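Local coordinates for universal stress protein (Archaeoglobus fulgidus, PDB 3LOQ), which binds adenosine monophosphate and belongs to the universal stress protein A family, although its cellular role is not established, at residues 56-62 with 108-113; 127-131 with 145-149; 154-160 with 284-290. All blocks are in the same frame, centred on the assembly; numbering follows the deposited sequence.

Interaction 1: 56-62 with 108-113; sequences LFVINLT and FPAGDP. With AMP (adenosine monophosphate), chain C.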
# COMPACT_ATOMS: atom_id res chain seq x y z
N LEU A 56 -2.39 -8.30 12.72
CA LEU A 56 -3.81 -8.26 13.04
C LEU A 56 -4.62 -9.32 12.30
O LEU A 56 -4.70 -9.33 11.06
CB LEU A 56 -4.38 -6.88 12.72
CG LEU A 56 -5.87 -6.66 13.04
CD1 LEU A 56 -6.10 -6.71 14.55
CD2 LEU A 56 -6.41 -5.35 12.46
N PHE A 57 -5.23 -10.21 13.06
CA PHE A 57 -6.10 -11.22 12.50
C PHE A 57 -7.50 -10.94 12.99
O PHE A 57 -7.73 -10.77 14.17
CB PHE A 57 -5.68 -12.62 12.94
CG PHE A 57 -6.69 -13.69 12.58
CD1 PHE A 57 -6.78 -14.17 11.29
CD2 PHE A 57 -7.56 -14.19 13.54
CE1 PHE A 57 -7.70 -15.15 10.95
CE2 PHE A 57 -8.49 -15.18 13.21
CZ PHE A 57 -8.56 -15.66 11.92
N VAL A 58 -8.45 -10.89 12.08
CA VAL A 58 -9.81 -10.57 12.46
C VAL A 58 -10.67 -11.80 12.23
O VAL A 58 -10.57 -12.45 11.17
CB VAL A 58 -10.34 -9.37 11.65
CG1 VAL A 58 -11.79 -9.06 12.00
CG2 VAL A 58 -9.43 -8.15 11.88
N ILE A 59 -11.47 -12.16 13.22
CA ILE A 59 -12.49 -13.18 13.02
C ILE A 59 -13.64 -12.54 12.24
O ILE A 59 -14.34 -11.63 12.73
CB ILE A 59 -12.96 -13.81 14.34
CG1 ILE A 59 -11.80 -14.57 15.00
CG2 ILE A 59 -14.13 -14.76 14.09
CD1 ILE A 59 -11.59 -14.26 16.46
N ASN A 60 -13.79 -12.98 11.00
CA ASN A 60 -14.71 -12.34 10.08
C ASN A 60 -16.14 -12.84 10.29
O ASN A 60 -16.52 -13.91 9.80
CB ASN A 60 -14.23 -12.55 8.64
CG ASN A 60 -15.10 -11.85 7.62
OD1 ASN A 60 -16.13 -11.27 7.96
ND2 ASN A 60 -14.70 -11.91 6.36
N LEU A 61 -16.94 -12.05 11.01
CA LEU A 61 -18.33 -12.40 11.27
C LEU A 61 -19.22 -11.94 10.12
O LEU A 61 -20.36 -12.38 9.98
CB LEU A 61 -18.81 -11.77 12.59
CG LEU A 61 -17.99 -12.26 13.78
CD1 LEU A 61 -18.59 -11.85 15.11
CD2 LEU A 61 -17.81 -13.78 13.73
N THR A 62 -18.68 -11.06 9.29
CA THR A 62 -19.42 -10.46 8.20
C THR A 62 -20.10 -11.47 7.30
O THR A 62 -21.29 -11.35 6.99
CB THR A 62 -18.49 -9.58 7.36
OG1 THR A 62 -18.38 -8.31 8.00
CG2 THR A 62 -19.02 -9.41 5.93
N PHE A 108 -8.14 -11.26 19.38
CA PHE A 108 -8.56 -11.13 17.99
C PHE A 108 -9.92 -10.47 17.91
O PHE A 108 -10.90 -11.01 18.42
CB PHE A 108 -8.66 -12.49 17.32
CG PHE A 108 -7.41 -13.31 17.40
CD1 PHE A 108 -7.48 -14.65 17.73
CD2 PHE A 108 -6.17 -12.74 17.16
CE1 PHE A 108 -6.32 -15.41 17.81
CE2 PHE A 108 -5.01 -13.49 17.25
CZ PHE A 108 -5.09 -14.83 17.57
N PRO A 109 -10.00 -9.32 17.25
CA PRO A 109 -11.31 -8.70 17.06
C PRO A 109 -12.22 -9.64 16.28
O PRO A 109 -11.74 -10.36 15.39
CB PRO A 109 -11.00 -7.47 16.20
CG PRO A 109 -9.51 -7.24 16.33
CD PRO A 109 -8.92 -8.60 16.55
N ALA A 110 -13.51 -9.64 16.60
CA ALA A 110 -14.51 -10.32 15.78
C ALA A 110 -15.50 -9.30 15.22
O ALA A 110 -16.02 -8.46 15.95
CB ALA A 110 -15.24 -11.37 16.58
N GLY A 111 -15.72 -9.37 13.92
CA GLY A 111 -16.61 -8.44 13.25
C GLY A 111 -16.27 -8.34 11.78
O GLY A 111 -16.16 -9.34 11.07
N ASP A 112 -16.10 -7.10 11.33
CA ASP A 112 -15.86 -6.80 9.93
C ASP A 112 -14.37 -6.52 9.75
O ASP A 112 -13.82 -5.60 10.38
CB ASP A 112 -16.67 -5.56 9.56
CG ASP A 112 -16.62 -5.24 8.08
OD1 ASP A 112 -15.55 -5.38 7.45
OD2 ASP A 112 -17.67 -4.85 7.53
N PRO A 113 -13.70 -7.29 8.89
CA PRO A 113 -12.26 -7.02 8.77
C PRO A 113 -11.96 -5.58 8.38
O PRO A 113 -11.04 -4.99 8.96
CB PRO A 113 -11.81 -8.00 7.68
CG PRO A 113 -12.81 -9.13 7.77
CD PRO A 113 -14.12 -8.48 8.12
P AMP C . -8.90 -8.60 -0.80
O1P AMP C . -9.08 -7.25 -1.44
O2P AMP C . -10.00 -9.04 0.15
O3P AMP C . -8.44 -9.66 -1.76
O5' AMP C . -7.64 -8.37 0.19
C5' AMP C . -7.13 -9.49 0.90
C4' AMP C . -6.40 -8.95 2.10
O4' AMP C . -7.33 -8.44 3.05
C3' AMP C . -5.69 -10.04 2.85
O3' AMP C . -4.40 -10.23 2.29
C2' AMP C . -5.58 -9.45 4.23
O2' AMP C . -4.47 -8.56 4.21
C1' AMP C . -6.85 -8.64 4.38
N9 AMP C . -7.84 -9.46 5.12
C8 AMP C . -8.87 -10.12 4.57
N7 AMP C . -9.59 -10.78 5.52
C5 AMP C . -8.99 -10.54 6.70
C6 AMP C . -9.23 -10.92 8.11
N6 AMP C . -10.27 -11.72 8.44
N1 AMP C . -8.38 -10.46 9.04
C2 AMP C . -7.34 -9.66 8.72
N3 AMP C . -7.07 -9.26 7.48
C4 AMP C . -7.85 -9.66 6.44
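I59 and G111 set the backbone ladder: I59 N donates to P109 O (2.8 Å), G111 N returns a bond to I59 O (2.9 Å), and L61 N continues to G111 O. One residue thus bonds to the two that flank its partner A110, the pattern of parallel strands. The bond to I59 O meets the carbonyl almost head-on, at 174°, whereas L61 N lies on a lone pair of G111 O, in the carbonyl plane. At G111's backbone angles any side chain would collide with the carbonyl O of A110, so glycine fits here.

This short pairing lays strand 110-111 parallel beside the end of strand 52-60 in the Rossmann-like α/β fold of universal stress proteins, just where the nucleotide base docks. V58 reads the adenine edge through its backbone: V58 N donates to AMP N1 (3.1 Å), and AMP N6 donates to V58 O (2.8 Å) on a nearly straight line. P113, first residue of helix 113-121, brings CB beside base atoms C5 and C6. D112, at the N-cap, turns OD1 to V114 N.

Apolar packing fills the other end. F57 and F108 form an edge-to-face pair, planes at 84° and centroids 5.5 Å apart, with F57 CD2 over one face of F108. I59 CD1 presses on F108 CB (3.5 Å), crossing it at about a right angle, and P109 CG lies 3.9 Å from L56 CD1. Helix 75-97 covers F57, I59 and F108. Farther along the ladder, L61 CD1 touches the small A110 CB.

With CG anti to the backbone N (chi1 -177°), N60 swings its amide across the P113 ring, OD1 lying 3.4 Å from P113 CD. That same OD1 accepts a weak bond from T62 N, while T62 OG1 rests against D112 CG.

Interaction 2: 127-131 with 145-149; sequences IAMGS and VSEGV. With AMP (adenosine monophosphate), chain C.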
# COMPACT_ATOMS: atom_id res chain seq x y z
N ILE A 127 -0.33 0.88 6.68
CA ILE A 127 -0.83 -0.47 6.54
C ILE A 127 -0.15 -1.12 5.35
O ILE A 127 -0.09 -0.52 4.27
CB ILE A 127 -2.35 -0.46 6.32
CG1 ILE A 127 -3.03 0.30 7.46
CG2 ILE A 127 -2.89 -1.85 6.26
CD1 ILE A 127 -4.52 0.55 7.24
N ALA A 128 0.38 -2.32 5.55
CA ALA A 128 0.93 -3.12 4.46
C ALA A 128 0.11 -4.38 4.40
O ALA A 128 0.00 -5.09 5.39
CB ALA A 128 2.39 -3.45 4.73
N MSE A 129 -0.49 -4.65 3.25
CA MSE A 129 -1.40 -5.79 3.18
C MSE A 129 -1.37 -6.42 1.80
O MSE A 129 -0.81 -5.85 0.87
CB MSE A 129 -2.82 -5.38 3.56
CG MSE A 129 -3.49 -4.45 2.55
SE MSE A 129 -5.18 -3.73 3.25
CE MSE A 129 -6.21 -5.37 3.43
N GLY A 130 -1.94 -7.62 1.69
CA GLY A 130 -2.03 -8.32 0.42
C GLY A 130 -3.33 -8.01 -0.29
O GLY A 130 -4.14 -7.21 0.18
N SER A 131 -3.52 -8.63 -1.45
CA SER A 131 -4.78 -8.58 -2.16
C SER A 131 -4.82 -9.83 -3.05
O SER A 131 -3.78 -10.27 -3.55
CB SER A 131 -4.86 -7.32 -3.01
OG SER A 131 -5.90 -7.43 -3.98
N VAL A 145 -11.54 -6.74 1.02
CA VAL A 145 -11.03 -6.11 2.23
C VAL A 145 -10.01 -5.04 1.88
O VAL A 145 -9.99 -3.98 2.52
CB VAL A 145 -10.43 -7.15 3.20
CG1 VAL A 145 -9.82 -6.47 4.41
CG2 VAL A 145 -11.53 -8.15 3.63
N SER A 146 -9.20 -5.28 0.85
CA SER A 146 -8.17 -4.32 0.50
C SER A 146 -8.79 -3.05 -0.07
O SER A 146 -8.35 -1.94 0.25
CB SER A 146 -7.11 -4.92 -0.44
OG SER A 146 -7.60 -5.15 -1.75
N GLU A 147 -9.83 -3.18 -0.89
CA GLU A 147 -10.52 -1.99 -1.38
C GLU A 147 -11.23 -1.21 -0.27
O GLU A 147 -11.19 0.02 -0.23
CB GLU A 147 -11.48 -2.31 -2.53
CG GLU A 147 -10.76 -2.56 -3.86
CD GLU A 147 -9.98 -1.34 -4.37
OE1 GLU A 147 -10.61 -0.27 -4.53
OE2 GLU A 147 -8.75 -1.47 -4.63
N GLY A 148 -11.87 -1.93 0.65
CA GLY A 148 -12.50 -1.31 1.80
C GLY A 148 -11.49 -0.49 2.60
O GLY A 148 -11.72 0.68 2.88
N VAL A 149 -10.36 -1.10 2.96
CA VAL A 149 -9.30 -0.42 3.70
C VAL A 149 -8.79 0.78 2.92
O VAL A 149 -8.64 1.87 3.46
CB VAL A 149 -8.12 -1.39 4.03
CG1 VAL A 149 -6.92 -0.64 4.65
CG2 VAL A 149 -8.59 -2.47 4.96
P AMP C . -8.90 -8.60 -0.80
O1P AMP C . -9.08 -7.25 -1.44
O2P AMP C . -10.00 -9.04 0.15
O3P AMP C . -8.44 -9.66 -1.76
O5' AMP C . -7.64 -8.37 0.19
C5' AMP C . -7.13 -9.49 0.90
C4' AMP C . -6.40 -8.95 2.10
O4' AMP C . -7.33 -8.44 3.05
C3' AMP C . -5.69 -10.04 2.85
O3' AMP C . -4.40 -10.23 2.29
C2' AMP C . -5.58 -9.45 4.23
O2' AMP C . -4.47 -8.56 4.21
C1' AMP C . -6.85 -8.64 4.38
N9 AMP C . -7.84 -9.46 5.12
C8 AMP C . -8.87 -10.12 4.57
N7 AMP C . -9.59 -10.78 5.52
C5 AMP C . -8.99 -10.54 6.70
C6 AMP C . -9.23 -10.92 8.11
N6 AMP C . -10.27 -11.72 8.44
N1 AMP C . -8.38 -10.46 9.04
C2 AMP C . -7.34 -9.66 8.72
N3 AMP C . -7.07 -9.26 7.48
C4 AMP C . -7.85 -9.66 6.44
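S146, whose CB and OG lie beside S131, grips one phosphate oxygen twice: S146 OG donates to AMP O1P at 2.6 Å and S146 N reaches the same oxygen at 3.0 Å. With chi1 at 71°, OG sits between the backbone N and the carbonyl carbon, which lets hydroxyl and amide converge. V145 N binds a second oxygen, AMP O2P (2.9 Å), so the first turn of helix 145-152 meets the phosphate with its amides, and the helix dipole would probably favour the anion. S144 adds its hydroxyl to the nucleotide. S131 packs its CB 3.7 Å from S146 OG, while its own OG accepts from G133 N. The sequence from G130 onward fits the glycine-rich phosphate-binding motif of ATP-type universal stress proteins; at G130 a side chain would be crowded by the ribose O3'.

Behind the phosphate the contact is apolar. M129, present as selenomethionine, bends at chi3 (-64°) and lays CE 3.7 Å from S146 CA and 3.3 Å from AMP O4', flooring the ribose. Its SE slides past V149, 3.8 Å from CG1. The branched I127 meets V149 tip to tip, CD1 to CG1 at 3.7 Å. The helix runs nearly antiparallel to strand 126-130, packed on the sheet beside helix 113-121, whose I117 touches V145 and V149, and over strand 157-160, whose V157 meets V149.

Interaction 3: 154-160 with 284-290; sequences KVPVYIF and PVFVCKR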
# COMPACT_ATOMS: atom_id res chain seq x y z
N LYS A 154 -6.90 6.36 6.82
CA LYS A 154 -6.31 7.69 6.90
C LYS A 154 -4.79 7.62 6.78
O LYS A 154 -4.14 8.55 6.33
CB LYS A 154 -6.74 8.43 8.19
CG LYS A 154 -8.24 8.78 8.21
CD LYS A 154 -8.66 9.55 9.47
CE LYS A 154 -8.62 8.67 10.72
NZ LYS A 154 -8.93 9.42 11.99
N VAL A 155 -4.22 6.48 7.17
CA VAL A 155 -2.79 6.25 7.00
C VAL A 155 -2.57 5.63 5.62
O VAL A 155 -3.52 5.12 5.01
CB VAL A 155 -2.25 5.31 8.08
CG1 VAL A 155 -2.44 5.94 9.47
CG2 VAL A 155 -2.95 3.95 8.00
N PRO A 156 -1.33 5.68 5.11
CA PRO A 156 -1.09 5.08 3.80
C PRO A 156 -1.31 3.58 3.84
O PRO A 156 -1.18 2.94 4.89
CB PRO A 156 0.38 5.39 3.53
CG PRO A 156 0.68 6.57 4.39
CD PRO A 156 -0.12 6.34 5.63
N VAL A 157 -1.64 3.03 2.68
CA VAL A 157 -1.92 1.61 2.50
C VAL A 157 -1.03 1.11 1.38
O VAL A 157 -1.07 1.65 0.28
CB VAL A 157 -3.40 1.39 2.13
CG1 VAL A 157 -3.67 -0.09 1.93
CG2 VAL A 157 -4.32 1.99 3.22
N TYR A 158 -0.25 0.07 1.66
CA TYR A 158 0.75 -0.43 0.73
C TYR A 158 0.34 -1.85 0.33
O TYR A 158 0.33 -2.75 1.17
CB TYR A 158 2.12 -0.44 1.43
CG TYR A 158 3.33 -0.24 0.54
CD1 TYR A 158 4.55 0.16 1.09
CD2 TYR A 158 3.27 -0.45 -0.83
CE1 TYR A 158 5.67 0.35 0.29
CE2 TYR A 158 4.37 -0.26 -1.64
CZ TYR A 158 5.58 0.13 -1.07
OH TYR A 158 6.68 0.31 -1.87
N ILE A 159 0.00 -2.06 -0.95
CA ILE A 159 -0.51 -3.35 -1.42
C ILE A 159 0.57 -4.25 -2.07
O ILE A 159 1.23 -3.85 -3.03
CB ILE A 159 -1.68 -3.18 -2.41
CG1 ILE A 159 -2.77 -2.28 -1.81
CG2 ILE A 159 -2.29 -4.55 -2.76
CD1 ILE A 159 -3.48 -2.89 -0.63
N PHE A 160 0.73 -5.46 -1.53
CA PHE A 160 1.71 -6.42 -2.02
C PHE A 160 1.00 -7.67 -2.54
O PHE A 160 0.14 -8.22 -1.85
CB PHE A 160 2.64 -6.82 -0.88
CG PHE A 160 3.54 -5.71 -0.43
CD1 PHE A 160 4.87 -5.69 -0.81
CD2 PHE A 160 3.06 -4.69 0.39
CE1 PHE A 160 5.71 -4.68 -0.40
CE2 PHE A 160 3.89 -3.68 0.80
CZ PHE A 160 5.23 -3.67 0.40
N PRO A 284 4.76 -3.71 -5.86
CA PRO A 284 3.87 -3.22 -4.81
C PRO A 284 3.44 -1.77 -5.04
O PRO A 284 4.21 -0.96 -5.55
CB PRO A 284 4.71 -3.38 -3.53
CG PRO A 284 5.74 -4.49 -3.90
CD PRO A 284 6.04 -4.24 -5.34
N VAL A 285 2.20 -1.45 -4.67
CA VAL A 285 1.67 -0.10 -4.83
C VAL A 285 1.38 0.55 -3.47
O VAL A 285 0.63 0.01 -2.65
CB VAL A 285 0.44 -0.09 -5.73
CG1 VAL A 285 -0.09 1.34 -5.93
CG2 VAL A 285 0.80 -0.72 -7.07
N PHE A 286 2.00 1.70 -3.24
CA PHE A 286 1.82 2.49 -2.02
C PHE A 286 0.82 3.61 -2.31
O PHE A 286 1.01 4.38 -3.26
CB PHE A 286 3.18 3.06 -1.62
CG PHE A 286 3.18 3.94 -0.39
CD1 PHE A 286 3.26 3.38 0.89
CD2 PHE A 286 3.21 5.32 -0.51
CE1 PHE A 286 3.30 4.18 2.02
CE2 PHE A 286 3.26 6.14 0.63
CZ PHE A 286 3.31 5.57 1.89
N VAL A 287 -0.23 3.70 -1.51
CA VAL A 287 -1.28 4.69 -1.73
C VAL A 287 -1.46 5.62 -0.54
O VAL A 287 -1.85 5.19 0.55
CB VAL A 287 -2.63 4.03 -1.99
CG1 VAL A 287 -3.70 5.11 -2.17
CG2 VAL A 287 -2.55 3.12 -3.20
N CYS A 288 -1.19 6.90 -0.76
CA CYS A 288 -1.21 7.91 0.28
C CYS A 288 -2.63 8.41 0.45
O CYS A 288 -3.31 8.70 -0.54
CB CYS A 288 -0.30 9.07 -0.12
SG CYS A 288 0.48 9.84 1.25
N LYS A 289 -3.09 8.52 1.70
CA LYS A 289 -4.52 8.73 1.95
C LYS A 289 -4.88 10.09 2.53
O LYS A 289 -6.05 10.36 2.78
CB LYS A 289 -5.08 7.59 2.82
CG LYS A 289 -5.15 6.26 2.07
CD LYS A 289 -6.23 6.34 1.01
CE LYS A 289 -7.57 6.70 1.66
NZ LYS A 289 -8.45 7.31 0.69
N ARG A 290 -3.90 10.96 2.71
CA ARG A 290 -4.17 12.31 3.20
C ARG A 290 -3.02 13.25 2.87
O ARG A 290 -1.91 12.79 2.60
CB ARG A 290 -4.45 12.30 4.70
CG ARG A 290 -3.21 12.16 5.55
CD ARG A 290 -3.57 11.90 7.00
NE ARG A 290 -2.60 10.99 7.61
CZ ARG A 290 -2.74 10.41 8.80
NH1 ARG A 290 -3.83 10.63 9.54
NH2 ARG A 290 -1.79 9.59 9.25
O HOH W 1 -1.90 9.10 4.17
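The Y158 ring is covered on both faces: F286 CB lies 3.5 Å above one, offset toward the rim, and F160 CZ stands over the centre of the other. It flanks an antiparallel pairing of the last strands of two tandem universal stress domains, resembling the pairing of last strands in dimers of single-domain relatives. V285 N and P284 O lie in the ring's plane at the edge. The F286 ring turns its own edge to the Y158 face, a T-shaped pair with planes at 75° and CD1 atoms 3.5 Å apart. F286 CG lies opposite the backbone N (chi1 178°), which carries the ring out alongside P156, whose CB is 3.4 Å from F286 CZ. P284 CB sits over a face of F160.

V157 and V287 exchange two backbone bonds, as do I159 and V285, with I159 N to V285 O at 2.8 Å. V157, I159, V285 and V287 point to the face opposite the aromatic residues; branched side chains suit it because V157, I159 and V287 pack under L150 of helix 145-152.

A leucine at Y158 would probably leave T254 OG1 without that hydroxyl partner and F286 and F160 without the flat ring that separates them.

Beyond the strands one water joins the segments, accepting from K289 N (2.8 Å) and donating to K154 O (3.2 Å).

Interactions 2 and 3 are buried near the middle of the chain and sit on adjacent strands, 126-130 and 157-160: I127 bonds through its backbone to P156 and Y158, and M129 CG packs on I159 CD1. Interaction 1, about 14 Å from interaction 2 between centres, lies toward the edge of the same sheet and is only partly buried, yet P113 CB touches V145 CG2 and both contacts hold AMP. Interaction 1 meets the base, chiefly by V58 backbone bonds; interaction 2 takes phosphate and ribose, with V145 also touching the base; interaction 3 touches no nucleotide but joins the two domains by strand pairing and aromatic packing.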